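Local structure of beta-lactamase (Chitinophaga pinensis, 6N36) at residues 18-23 with 33-38; 103-108 with 133-138; 120-125 with 189-194; 213-218 with 252-257. The protein probably hydrolyses the amide bond of the beta-lactam ring with the help of two zinc ions, as a metallo-beta-lactamase. All coordinates share one frame; numbering follows the deposited sequence. Where two conformers were deposited one is given.

Contact 1 (18-23 with 33-38); sequences ADYQPF and GTYDLG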
loop_
_atom_site.group_PDB
_atom_site.type_symbol
_atom_site.label_atom_id
_atom_site.label_comp_id
_atom_site.label_asym_id
_atom_site.label_seq_id
_atom_site.Cartn_x
_atom_site.Cartn_y
_atom_site.Cartn_z
ATOM N N ALA A 18 11.956 -0.097 -11.894
ATOM C CA ALA A 18 12.394 -1.303 -12.650
ATOM C C ALA A 18 11.164 -2.151 -12.999
ATOM O O ALA A 18 10.343 -2.437 -12.124
ATOM C CB ALA A 18 13.390 -2.126 -11.879
ATOM N N ASP A 19 11.079 -2.609 -14.229
ATOM C CA ASP A 19 9.922 -3.418 -14.663
ATOM C C ASP A 19 9.973 -4.773 -13.967
ATOM O O ASP A 19 11.037 -5.246 -13.517
ATOM C CB ASP A 19 9.876 -3.525 -16.183
ATOM C CG ASP A 19 8.522 -3.868 -16.767
ATOM O OD1 ASP A 19 7.520 -3.994 -16.002
ATOM O OD2 ASP A 19 8.481 -4.042 -17.974
ATOM N N TYR A 20 8.795 -5.352 -13.797
ATOM C CA TYR A 20 8.623 -6.699 -13.243
ATOM C C TYR A 20 7.419 -7.329 -13.944
ATOM O O TYR A 20 6.400 -6.624 -14.068
ATOM C CB TYR A 20 8.495 -6.600 -11.721
ATOM C CG TYR A 20 8.607 -7.945 -11.064
ATOM C CD1 TYR A 20 9.847 -8.523 -10.863
ATOM C CD2 TYR A 20 7.494 -8.676 -10.696
ATOM C CE1 TYR A 20 9.973 -9.776 -10.296
ATOM C CE2 TYR A 20 7.594 -9.927 -10.117
ATOM C CZ TYR A 20 8.846 -10.484 -9.909
ATOM O OH TYR A 20 9.026 -11.733 -9.398
ATOM N N GLN A 21 7.508 -8.618 -14.252
ATOM C CA GLN A 21 6.451 -9.397 -14.941
ATOM C C GLN A 21 5.237 -9.459 -14.017
ATOM O O GLN A 21 5.335 -10.009 -12.937
ATOM C CB GLN A 21 6.990 -10.807 -15.239
ATOM C CG GLN A 21 6.054 -11.687 -16.052
ATOM C CD GLN A 21 6.626 -13.010 -16.536
ATOM O OE1 GLN A 21 5.903 -13.983 -16.707
ATOM N NE2 GLN A 21 7.933 -13.087 -16.738
ATOM N N PRO A 22 4.060 -8.953 -14.415
ATOM C CA PRO A 22 2.906 -9.076 -13.533
ATOM C C PRO A 22 2.480 -10.542 -13.429
ATOM O O PRO A 22 2.724 -11.379 -14.294
ATOM C CB PRO A 22 1.832 -8.235 -14.216
ATOM C CG PRO A 22 2.219 -8.263 -15.663
ATOM C CD PRO A 22 3.734 -8.271 -15.664
ATOM N N PHE A 23 1.764 -10.839 -12.341
ATOM C CA PHE A 23 1.379 -12.220 -12.083
ATOM C C PHE A 23 0.182 -12.293 -11.154
ATOM O O PHE A 23 -0.054 -11.377 -10.367
ATOM C CB PHE A 23 2.566 -12.998 -11.521
ATOM C CG PHE A 23 3.039 -12.627 -10.138
ATOM C CD1 PHE A 23 3.877 -11.540 -9.913
ATOM C CD2 PHE A 23 2.556 -13.307 -9.031
ATOM C CE1 PHE A 23 4.303 -11.230 -8.626
ATOM C CE2 PHE A 23 3.007 -13.016 -7.749
ATOM C CZ PHE A 23 3.831 -11.932 -7.537
ATOM N N GLY A 33 2.901 -4.348 -9.946
ATOM C CA GLY A 33 3.852 -3.328 -9.518
ATOM C C GLY A 33 5.183 -3.432 -10.220
ATOM O O GLY A 33 5.313 -4.092 -11.234
ATOM N N THR A 34 6.167 -2.782 -9.625
ATOM C CA THR A 34 7.544 -2.788 -10.152
ATOM C C THR A 34 8.391 -3.786 -9.361
ATOM O O THR A 34 7.881 -4.559 -8.532
ATOM C CB THR A 34 8.097 -1.367 -10.124
ATOM O OG1 THR A 34 8.122 -0.928 -8.766
ATOM C CG2 THR A 34 7.313 -0.424 -10.997
ATOM N N TYR A 35 9.694 -3.821 -9.650
ATOM C CA TYR A 35 10.575 -4.741 -8.890
ATOM C C TYR A 35 10.379 -4.503 -7.388
ATOM O O TYR A 35 10.372 -5.479 -6.661
ATOM C CB TYR A 35 12.031 -4.598 -9.346
ATOM C CG TYR A 35 12.953 -5.648 -8.773
ATOM C CD1 TYR A 35 13.099 -6.873 -9.402
ATOM C CD2 TYR A 35 13.685 -5.408 -7.632
ATOM C CE1 TYR A 35 13.925 -7.862 -8.874
ATOM C CE2 TYR A 35 14.490 -6.387 -7.074
ATOM C CZ TYR A 35 14.607 -7.612 -7.706
ATOM O OH TYR A 35 15.399 -8.594 -7.171
ATOM N N ASP A 36 10.329 -3.250 -6.924
ATOM C CA ASP A 36 10.264 -2.950 -5.485
ATOM C C ASP A 36 8.855 -2.533 -5.082
ATOM O O ASP A 36 8.467 -2.795 -3.903
ATOM C CB ASP A 36 11.285 -1.907 -5.044
ATOM C CG ASP A 36 11.330 -1.825 -3.537
ATOM O OD1 ASP A 36 11.594 -2.890 -2.906
ATOM O OD2 ASP A 36 11.073 -0.733 -3.003
ATOM N N LEU A 37 8.151 -1.766 -5.898
ATOM C CA LEU A 37 6.894 -1.120 -5.392
ATOM C C LEU A 37 5.682 -1.982 -5.701
ATOM O O LEU A 37 5.327 -2.238 -6.871
ATOM C CB LEU A 37 6.730 0.268 -6.011
ATOM C CG LEU A 37 7.777 1.290 -5.650
ATOM C CD1 LEU A 37 7.460 2.608 -6.303
ATOM C CD2 LEU A 37 7.898 1.441 -4.138
ATOM N N GLY A 38 4.988 -2.336 -4.627
ATOM C CA GLY A 38 3.826 -3.215 -4.661
ATOM C C GLY A 38 2.595 -2.422 -5.093
ATOM O O GLY A 38 2.260 -1.412 -4.483
HETATM O O HOH W 1 4.247 -6.432 -12.251
#

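Contact 2 (103-108 with 133-138); sequences MMVNEK and VKADRL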
loop_
_atom_site.group_PDB
_atom_site.type_symbol
_atom_site.label_atom_id
_atom_site.label_comp_id
_atom_site.label_asym_id
_atom_site.label_seq_id
_atom_site.Cartn_x
_atom_site.Cartn_y
_atom_site.Cartn_z
ATOM N N MET A 103 -11.519 7.717 -5.671
ATOM C CA MET A 103 -10.427 7.682 -4.657
ATOM C C MET A 103 -11.026 7.490 -3.273
ATOM O O MET A 103 -11.759 8.368 -2.810
ATOM C CB MET A 103 -9.620 8.971 -4.626
ATOM C CG MET A 103 -8.461 8.863 -3.659
ATOM S SD MET A 103 -7.089 7.907 -4.360
ATOM C CE MET A 103 -6.680 6.866 -2.954
ATOM N N MET A 104 -10.695 6.401 -2.596
ATOM C CA MET A 104 -11.169 6.146 -1.215
ATOM C C MET A 104 -9.918 6.135 -0.311
ATOM O O MET A 104 -8.924 5.435 -0.626
ATOM C CB MET A 104 -11.970 4.861 -1.124
ATOM C CG MET A 104 -13.070 4.815 -2.151
ATOM S SD MET A 104 -14.192 3.455 -1.794
ATOM C CE MET A 104 -15.425 3.673 -3.070
ATOM N N VAL A 105 -9.905 7.010 0.696
ATOM C CA VAL A 105 -8.688 7.294 1.507
ATOM C C VAL A 105 -9.073 7.400 2.978
ATOM O O VAL A 105 -10.143 7.967 3.305
ATOM C CB VAL A 105 -7.909 8.519 1.025
ATOM C CG1 VAL A 105 -8.695 9.800 1.181
ATOM C CG2 VAL A 105 -6.547 8.616 1.707
ATOM N N ASN A 106 -8.264 6.791 3.812
ATOM C CA ASN A 106 -8.255 6.998 5.269
ATOM C C ASN A 106 -8.431 8.486 5.563
ATOM O O ASN A 106 -7.708 9.295 5.060
ATOM C CB ASN A 106 -6.958 6.447 5.860
ATOM C CG ASN A 106 -6.926 6.335 7.367
ATOM O OD1 ASN A 106 -7.616 7.082 8.060
ATOM N ND2 ASN A 106 -6.033 5.514 7.860
ATOM N N GLU A 107 -9.430 8.826 6.356
ATOM C CA GLU A 107 -9.704 10.222 6.765
ATOM C C GLU A 107 -8.410 10.880 7.250
ATOM O O GLU A 107 -8.247 12.056 6.992
ATOM C CB GLU A 107 -10.764 10.278 7.873
ATOM C CG GLU A 107 -10.559 9.239 8.964
ATOM C CD GLU A 107 -11.175 9.506 10.324
ATOM O OE1 GLU A 107 -10.696 8.891 11.315
ATOM O OE2 GLU A 107 -12.149 10.283 10.391
ATOM N N LYS A 108 -7.541 10.108 7.908
ATOM C CA LYS A 108 -6.332 10.664 8.558
ATOM C C LYS A 108 -5.256 11.028 7.515
ATOM O O LYS A 108 -4.344 11.752 7.885
ATOM C CB LYS A 108 -5.814 9.686 9.613
ATOM C CG LYS A 108 -6.775 9.428 10.771
ATOM C CD LYS A 108 -6.305 8.332 11.711
ATOM C CE LYS A 108 -5.133 8.742 12.584
ATOM N NZ LYS A 108 -5.565 9.620 13.716
ATOM N N VAL A 133 -4.744 14.637 -4.931
ATOM C CA VAL A 133 -5.962 13.856 -5.211
ATOM C C VAL A 133 -7.010 14.161 -4.149
ATOM O O VAL A 133 -6.722 14.024 -2.961
ATOM C CB VAL A 133 -5.688 12.343 -5.291
ATOM C CG1 VAL A 133 -6.955 11.649 -5.736
ATOM C CG2 VAL A 133 -4.462 11.984 -6.138
ATOM N N LYS A 134 -8.215 14.550 -4.563
ATOM C CA LYS A 134 -9.361 14.713 -3.644
ATOM C C LYS A 134 -10.069 13.378 -3.413
ATOM O O LYS A 134 -10.230 12.607 -4.372
ATOM C CB LYS A 134 -10.346 15.706 -4.281
ATOM C CG LYS A 134 -9.775 17.105 -4.417
ATOM C CD LYS A 134 -10.827 18.153 -4.801
ATOM C CE LYS A 134 -10.230 19.526 -5.023
ATOM N NZ LYS A 134 -9.042 19.448 -5.913
ATOM N N ALA A 135 -10.534 13.144 -2.198
ATOM C CA ALA A 135 -11.212 11.907 -1.771
ATOM C C ALA A 135 -12.649 11.889 -2.263
ATOM O O ALA A 135 -13.368 12.912 -2.060
ATOM C CB ALA A 135 -11.178 11.769 -0.276
ATOM N N ASP A 136 -13.087 10.748 -2.800
ATOM C CA ASP A 136 -14.520 10.496 -3.096
ATOM C C ASP A 136 -15.201 9.854 -1.884
ATOM O O ASP A 136 -16.418 10.027 -1.723
ATOM C CB ASP A 136 -14.630 9.685 -4.375
ATOM C CG ASP A 136 -14.076 10.471 -5.554
ATOM O OD1 ASP A 136 -14.734 11.476 -5.947
ATOM O OD2 ASP A 136 -12.997 10.126 -6.062
ATOM N N ARG A 137 -14.455 9.131 -1.058
ATOM C CA ARG A 137 -14.957 8.514 0.187
ATOM C C ARG A 137 -13.839 8.585 1.217
ATOM O O ARG A 137 -12.671 8.325 0.851
ATOM C CB ARG A 137 -15.428 7.076 -0.024
ATOM C CG ARG A 137 -15.974 6.405 1.222
ATOM C CD ARG A 137 -16.586 5.032 0.955
ATOM N NE ARG A 137 -16.788 4.336 2.211
ATOM C CZ ARG A 137 -16.830 3.018 2.381
ATOM N NH1 ARG A 137 -16.750 2.195 1.354
ATOM N NH2 ARG A 137 -16.948 2.516 3.595
ATOM N N LEU A 138 -14.195 9.017 2.427
ATOM C CA LEU A 138 -13.248 9.053 3.559
ATOM C C LEU A 138 -13.482 7.785 4.368
ATOM O O LEU A 138 -14.653 7.527 4.773
ATOM C CB LEU A 138 -13.515 10.317 4.393
ATOM C CG LEU A 138 -13.291 11.655 3.697
ATOM C CD1 LEU A 138 -13.766 12.806 4.580
ATOM C CD2 LEU A 138 -11.835 11.850 3.314
#

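Contact 3 (120-125 with 189-194); sequences DYVMGG and LNDTKL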
loop_
_atom_site.group_PDB
_atom_site.type_symbol
_atom_site.label_atom_id
_atom_site.label_comp_id
_atom_site.label_asym_id
_atom_site.label_seq_id
_atom_site.Cartn_x
_atom_site.Cartn_y
_atom_site.Cartn_z
ATOM N N ASP A 120 3.436 16.854 4.887
ATOM C CA ASP A 120 4.064 15.629 5.420
ATOM C C ASP A 120 4.876 15.943 6.677
ATOM O O ASP A 120 5.687 16.894 6.693
ATOM C CB ASP A 120 4.946 14.976 4.374
ATOM C CG ASP A 120 5.385 13.590 4.803
ATOM O OD1 ASP A 120 6.403 13.472 5.544
ATOM O OD2 ASP A 120 4.637 12.640 4.476
ATOM N N TYR A 121 4.710 15.164 7.740
ATOM C CA TYR A 121 5.331 15.527 9.035
ATOM C C TYR A 121 6.840 15.397 9.023
ATOM O O TYR A 121 7.494 15.992 9.901
ATOM C CB TYR A 121 4.724 14.730 10.188
ATOM C CG TYR A 121 5.132 13.283 10.324
ATOM C CD1 TYR A 121 4.495 12.261 9.651
ATOM C CD2 TYR A 121 6.109 12.915 11.233
ATOM C CE1 TYR A 121 4.819 10.919 9.871
ATOM C CE2 TYR A 121 6.452 11.598 11.455
ATOM C CZ TYR A 121 5.805 10.574 10.777
ATOM O OH TYR A 121 6.137 9.262 11.053
ATOM N N VAL A 122 7.425 14.707 8.045
ATOM C CA VAL A 122 8.903 14.576 7.911
ATOM C C VAL A 122 9.325 15.411 6.704
ATOM O O VAL A 122 10.189 16.287 6.862
ATOM C CB VAL A 122 9.358 13.111 7.772
ATOM C CG1 VAL A 122 10.879 12.986 7.498
ATOM C CG2 VAL A 122 8.965 12.245 8.940
ATOM N N MET A 123 8.670 15.224 5.565
ATOM C CA MET A 123 9.187 15.688 4.255
ATOM C C MET A 123 8.464 16.939 3.794
ATOM O O MET A 123 8.756 17.355 2.637
ATOM C CB MET A 123 9.014 14.575 3.196
ATOM C CG MET A 123 9.840 13.352 3.501
ATOM S SD MET A 123 9.565 12.003 2.331
ATOM C CE MET A 123 7.935 11.469 2.830
ATOM N N GLY A 124 7.585 17.548 4.606
ATOM C CA GLY A 124 6.691 18.656 4.200
ATOM C C GLY A 124 7.358 20.056 4.214
ATOM O O GLY A 124 8.578 20.154 4.536
ATOM N N GLY A 125 6.553 21.081 3.892
ATOM C CA GLY A 125 6.919 22.519 3.977
ATOM C C GLY A 125 7.732 22.992 2.778
ATOM O O GLY A 125 8.084 24.211 2.734
ATOM N N LEU A 189 11.146 6.507 9.954
ATOM C CA LEU A 189 12.195 7.242 9.214
ATOM C C LEU A 189 13.193 7.790 10.236
ATOM O O LEU A 189 12.881 7.964 11.452
ATOM C CB LEU A 189 11.587 8.376 8.388
ATOM C CG LEU A 189 10.703 7.919 7.224
ATOM C CD1 LEU A 189 10.245 9.123 6.409
ATOM C CD2 LEU A 189 11.444 6.944 6.362
ATOM N N ASN A 190 14.404 8.045 9.751
ATOM C CA ASN A 190 15.468 8.574 10.624
ATOM C C ASN A 190 15.041 9.868 11.337
ATOM O O ASN A 190 15.426 10.036 12.481
ATOM C CB ASN A 190 16.702 8.810 9.764
ATOM C CG ASN A 190 17.904 9.243 10.559
ATOM O OD1 ASN A 190 18.099 8.728 11.661
ATOM N ND2 ASN A 190 18.797 10.050 9.958
ATOM N N ASP A 191 14.338 10.773 10.642
ATOM C CA ASP A 191 14.105 12.132 11.205
ATOM C C ASP A 191 12.942 12.067 12.215
ATOM O O ASP A 191 12.724 13.060 12.927
ATOM C CB ASP A 191 13.786 13.157 10.122
ATOM C CG ASP A 191 14.978 13.517 9.236
ATOM O OD1 ASP A 191 16.105 13.478 9.732
ATOM O OD2 ASP A 191 14.742 13.768 8.035
ATOM N N THR A 192 12.339 10.937 12.439
ATOM C CA THR A 192 11.134 10.867 13.341
ATOM C C THR A 192 11.528 10.772 14.808
ATOM O O THR A 192 12.250 9.848 15.200
ATOM C CB THR A 192 10.246 9.693 12.925
ATOM O OG1 THR A 192 9.753 10.074 11.642
ATOM C CG2 THR A 192 9.065 9.436 13.846
ATOM N N LYS A 193 11.012 11.698 15.623
ATOM C CA LYS A 193 11.119 11.728 17.081
ATOM C C LYS A 193 9.867 11.115 17.693
ATOM O O LYS A 193 8.787 11.683 17.543
ATOM C CB LYS A 193 11.339 13.184 17.509
ATOM C CG LYS A 193 11.524 13.445 18.989
ATOM C CD LYS A 193 11.949 14.920 19.212
ATOM C CE LYS A 193 11.980 15.382 20.652
ATOM N NZ LYS A 193 11.445 16.774 20.801
ATOM N N LEU A 194 9.966 9.903 18.246
ATOM C CA LEU A 194 8.764 9.168 18.723
ATOM C C LEU A 194 8.092 9.800 19.925
ATOM O O LEU A 194 6.893 9.531 20.136
ATOM C CB LEU A 194 9.180 7.738 19.036
ATOM C CG LEU A 194 9.546 6.938 17.801
ATOM C CD1 LEU A 194 10.140 5.620 18.230
ATOM C CD2 LEU A 194 8.351 6.674 16.879
HETATM O O HOH W 2 8.668 7.829 10.314
#

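Contact 4 (213-218 with 252-257); sequences AMKALK and GYDDVL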
loop_
_atom_site.group_PDB
_atom_site.type_symbol
_atom_site.label_atom_id
_atom_site.label_comp_id
_atom_site.label_asym_id
_atom_site.label_seq_id
_atom_site.Cartn_x
_atom_site.Cartn_y
_atom_site.Cartn_z
ATOM N N ALA A 213 -1.456 -3.819 17.158
ATOM C CA ALA A 213 -2.648 -4.076 16.338
ATOM C C ALA A 213 -2.284 -5.024 15.182
ATOM O O ALA A 213 -3.001 -5.997 14.920
ATOM C CB ALA A 213 -3.215 -2.793 15.837
ATOM N N MET A 214 -1.155 -4.791 14.519
ATOM C CA MET A 214 -0.755 -5.629 13.386
ATOM C C MET A 214 -0.360 -7.030 13.879
ATOM O O MET A 214 -0.629 -7.978 13.147
ATOM C CB MET A 214 0.372 -4.925 12.610
ATOM C CG MET A 214 -0.157 -3.673 11.944
ATOM S SD MET A 214 1.086 -2.959 10.820
ATOM C CE MET A 214 0.936 -4.126 9.458
ATOM N N LYS A 215 0.207 -7.156 15.070
ATOM C CA LYS A 215 0.570 -8.506 15.566
ATOM C C LYS A 215 -0.707 -9.330 15.749
ATOM O O LYS A 215 -0.692 -10.586 15.604
ATOM C CB LYS A 215 1.302 -8.374 16.895
ATOM C CG LYS A 215 2.155 -9.597 17.209
ATOM C CD LYS A 215 3.388 -9.573 16.303
ATOM C CE LYS A 215 4.674 -9.907 17.028
ATOM N NZ LYS A 215 4.847 -11.370 17.128
ATOM N N ALA A 216 -1.802 -8.670 16.101
ATOM C CA ALA A 216 -3.066 -9.341 16.455
ATOM C C ALA A 216 -3.863 -9.816 15.233
ATOM O O ALA A 216 -4.824 -10.580 15.419
ATOM C CB ALA A 216 -3.898 -8.448 17.346
ATOM N N LEU A 217 -3.491 -9.408 14.025
ATOM C CA LEU A 217 -4.258 -9.769 12.820
ATOM C C LEU A 217 -4.064 -11.240 12.488
ATOM O O LEU A 217 -3.016 -11.796 12.783
ATOM C CB LEU A 217 -3.769 -8.898 11.669
ATOM C CG LEU A 217 -4.097 -7.420 11.805
ATOM C CD1 LEU A 217 -3.538 -6.703 10.588
ATOM C CD2 LEU A 217 -5.592 -7.208 11.943
ATOM N N LYS A 218 -5.088 -11.838 11.907
ATOM C CA LYS A 218 -5.121 -13.251 11.469
ATOM C C LYS A 218 -5.381 -13.290 9.961
ATOM O O LYS A 218 -6.353 -12.612 9.535
ATOM C CB LYS A 218 -6.285 -13.954 12.166
ATOM C CG LYS A 218 -6.029 -14.352 13.611
ATOM C CD LYS A 218 -7.210 -15.029 14.231
ATOM C CE LYS A 218 -7.901 -15.976 13.279
ATOM N NZ LYS A 218 -8.684 -17.000 14.004
ATOM N N GLY A 252 7.760 -14.732 8.957
ATOM C CA GLY A 252 8.413 -13.545 8.386
ATOM C C GLY A 252 7.663 -12.288 8.792
ATOM O O GLY A 252 8.300 -11.262 9.043
ATOM N N TYR A 253 6.343 -12.382 8.902
ATOM C CA TYR A 253 5.501 -11.239 9.343
ATOM C C TYR A 253 5.814 -10.910 10.796
ATOM O O TYR A 253 6.110 -9.761 11.158
ATOM C CB TYR A 253 4.042 -11.637 9.191
ATOM C CG TYR A 253 3.056 -10.597 9.619
ATOM C CD1 TYR A 253 2.797 -9.512 8.801
ATOM C CD2 TYR A 253 2.358 -10.698 10.804
ATOM C CE1 TYR A 253 1.860 -8.556 9.139
ATOM C CE2 TYR A 253 1.407 -9.762 11.165
ATOM C CZ TYR A 253 1.128 -8.705 10.300
ATOM O OH TYR A 253 0.199 -7.762 10.599
ATOM N N ASP A 254 5.797 -11.915 11.667
ATOM C CA ASP A 254 6.161 -11.699 13.085
ATOM C C ASP A 254 7.581 -11.145 13.196
ATOM O O ASP A 254 7.809 -10.266 14.044
ATOM C CB ASP A 254 5.962 -13.007 13.854
ATOM C CG ASP A 254 4.489 -13.254 14.121
ATOM O OD1 ASP A 254 3.793 -12.249 14.447
ATOM O OD2 ASP A 254 4.061 -14.433 14.106
ATOM N N ASP A 255 8.520 -11.660 12.416
ATOM C CA ASP A 255 9.931 -11.227 12.492
ATOM C C ASP A 255 10.039 -9.746 12.094
ATOM O O ASP A 255 10.741 -9.008 12.797
ATOM C CB ASP A 255 10.820 -12.111 11.623
ATOM C CG ASP A 255 11.042 -13.489 12.242
ATOM O OD1 ASP A 255 10.575 -13.723 13.400
ATOM O OD2 ASP A 255 11.587 -14.331 11.553
ATOM N N VAL A 256 9.365 -9.289 11.045
ATOM C CA VAL A 256 9.444 -7.860 10.605
ATOM C C VAL A 256 8.822 -6.968 11.689
ATOM O O VAL A 256 9.383 -5.931 12.049
ATOM C CB VAL A 256 8.739 -7.657 9.244
ATOM C CG1 VAL A 256 8.511 -6.181 8.939
ATOM C CG2 VAL A 256 9.508 -8.319 8.121
ATOM N N LEU A 257 7.688 -7.362 12.254
ATOM C CA LEU A 257 7.055 -6.523 13.299
ATOM C C LEU A 257 7.927 -6.498 14.555
ATOM O O LEU A 257 8.056 -5.453 15.187
ATOM C CB LEU A 257 5.661 -7.053 13.612
ATOM C CG LEU A 257 4.606 -6.894 12.520
ATOM C CD1 LEU A 257 3.282 -7.451 12.981
ATOM C CD2 LEU A 257 4.437 -5.452 12.085
#

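Contact 1 (18-23 with 33-38)
Tyr20 and Tyr35 meet obliquely, CD1 of one ring 3.9 Å from CD1 of the other, where two loops of the metallo-beta-lactamase fold come together. Residues 18-23 lead from helix 14-17 into strand 23-26. Residues 33-38 link strands 29-31 and 40-42 and pass close to the dinuclear zinc site. Both tyrosines hold CG anti to the backbone N (chi1 -168° in Tyr20, -171° in Tyr35). Tyr20 also touches with its stem: CB lies 3.7 Å from Thr34 C and equally near Tyr35 N. The Tyr20 hydroxyl is bonded to His236, and the ring of His233 stacks on Tyr35 and meets Tyr20 at a steep angle. Tyr35 CB also packs 3.8 Å from Ala18 CB.

The backbones are joined directly by one hydrogen bond, Tyr35 N to Ala18 O, at 2.9 Å and fairly straight. The same carbonyl oxygen lies 3.2 Å from Thr34 CB. Thr34 OG1 sits between its own backbone N and carbonyl carbon (chi1 62°). There it accepts from Leu37 N in an ST motif, and it is also bonded to Trp16 O. Asp36, further along this loop, bonds through OD2 to ND1 of the zinc ligand His226, a second-shell contact that probably helps to orient the imidazole. A water bridges the two segments, donating to Tyr20 O and to Gly33 O at 2.8 Å each.

Contact 2 (103-108 with 133-138)
Val105 CG1 presses on Ala135 CB at 3.5 Å, tighter than usual for two carbons. This is the close-packed side of a parallel strand pair. Val133 adds to it: its CG1 lies 3.8 Å from Met103 CG, the two side chains crossing at about a right angle. The backbone is bonded at the same end. Met103 O accepts from Asp136 N at 2.7 Å, in the carbonyl plane, and more weakly from Arg137 N. Asp136 turns back to take Met103 N on the anti lone pair of OD2, at 2.9 Å. Further on, Val105 N bonds to Arg137 O at 3.1 Å.

The side chains toward the rim are looser. Leu138, largely exposed, comes no nearer to Val105 CG1 than 4.3 Å, through CD2. On the other face, buried Met104 touches Arg137, CG to CB 3.9 Å. The arginine chain runs outward, extended, and its NH1 bonds to Ser144 O.

Strands 102-106 and 137-139 belong to a beta-alpha-beta unit with helix 110-114. Strand 137-139 is the outermost of its sheet. Leu113 of the helix and Met92 of helix 92-99 pack on Met103 and Val133, while Met104 reaches strand 76-80.

Contact 3 (120-125 with 189-194)
Val122 fits its two methyl groups against the turn at 189-192. CG1, anti to the backbone N (chi1 175°), lies 3.9 Å from Asp191 CB and 4.1 Å from Leu189 CD1. CG2 meets Thr192 OG1 at 3.6 Å. The same CG2 also rests over one face of the Tyr121 ring, offset toward the rim. Tyr121 also reaches the threonine, CE2 3.6 Å from OG1, the two side chains crossing at about a right angle. No direct hydrogen bond joins the segments.

A water does so instead. It donates to Tyr121 OH, accepts from Leu189 N at 2.8 Å, and is bonded to Thr192 OG1. The tyrosine hydroxyl has a further partner in Gly159 O. The contact joins two loops of the metallo-beta-lactamase fold, one between helix 110-114 and strand 137-139, the other between strand 177-182 and helix 203-215. It lies at the surface, yet the Leu189 side chain is only about 6 Å from a bound zinc ion.

Each loop has its own brace. Asp120 OD1 accepts from Met123 N at 2.9 Å and from Val122 N at 3.0 Å, from opposite faces of the carboxylate plane, an Asx turn and an Asx motif on one oxygen. Leu189 to Thr192 form a type I turn, and Arg267 of helix 250-268 bonds through NH2 to Leu189 O and Thr192 O.

Contact 4 (213-218 with 252-257)
Tyr253 OH donates to Met214 O at 2.7 Å, a short bond to a backbone carbonyl. The hydroxyl stands above the carbonyl plane, 45° out of it, while the oxygen lies at the edge of the tyrosine ring. Met214 O also receives a weak bond from Leu217 N. Lys215 supplies the charged link. Its bent chain brings NZ to 3.0 Å from Asp254 OD1, a salt bridge in which the ammonium comes from above the carboxylate plane. The second oxygen, OD2, pairs with Arg250. That arginine also bonds to the carbonyl oxygens of Lys215 and Leu217, giving two backbone acceptors a charged donor.

Apolar groups fill in beside these bonds. Leu257 CD1 lies 3.9 Å from Met214 CB and 3.7 Å from Lys215 N. Leu217 CD1 approaches Tyr253 OH at 3.9 Å. Phe219 and Trp222 meet the Tyr253 ring edge-to-face, and Leu181 of strand 177-182 touches both Tyr253 and Leu217.

The arrangement is helix-to-helix packing: helix 203-215 and the residues after it are held to the long C-terminal helix 250-268, consistent with the outer helical layer of the alpha-beta/beta-alpha sandwich of metallo-beta-lactamases.

From the N terminus, contact 1 closes first, over the short hairpin of strands 23-26 and 29-31. Contact 2 opens later and closes over the excursion carrying helix 110-114. Contact 3 crosses it: residues 120-125 leave from within that excursion, and their partner 189-194 comes after four of the five strands of the second sheet. Contact 4 comes last and draws helix 203-215 to helix 250-268. Contacts 1 and 2 belong to the half with the seven-stranded sheet, on opposite sides of the chain's centre. Contact 3 bridges the loops of the two halves, and contact 4 ties helices of the second. No two contacts touch; the nearest atoms of contacts 2 and 3 are about 9 Å apart.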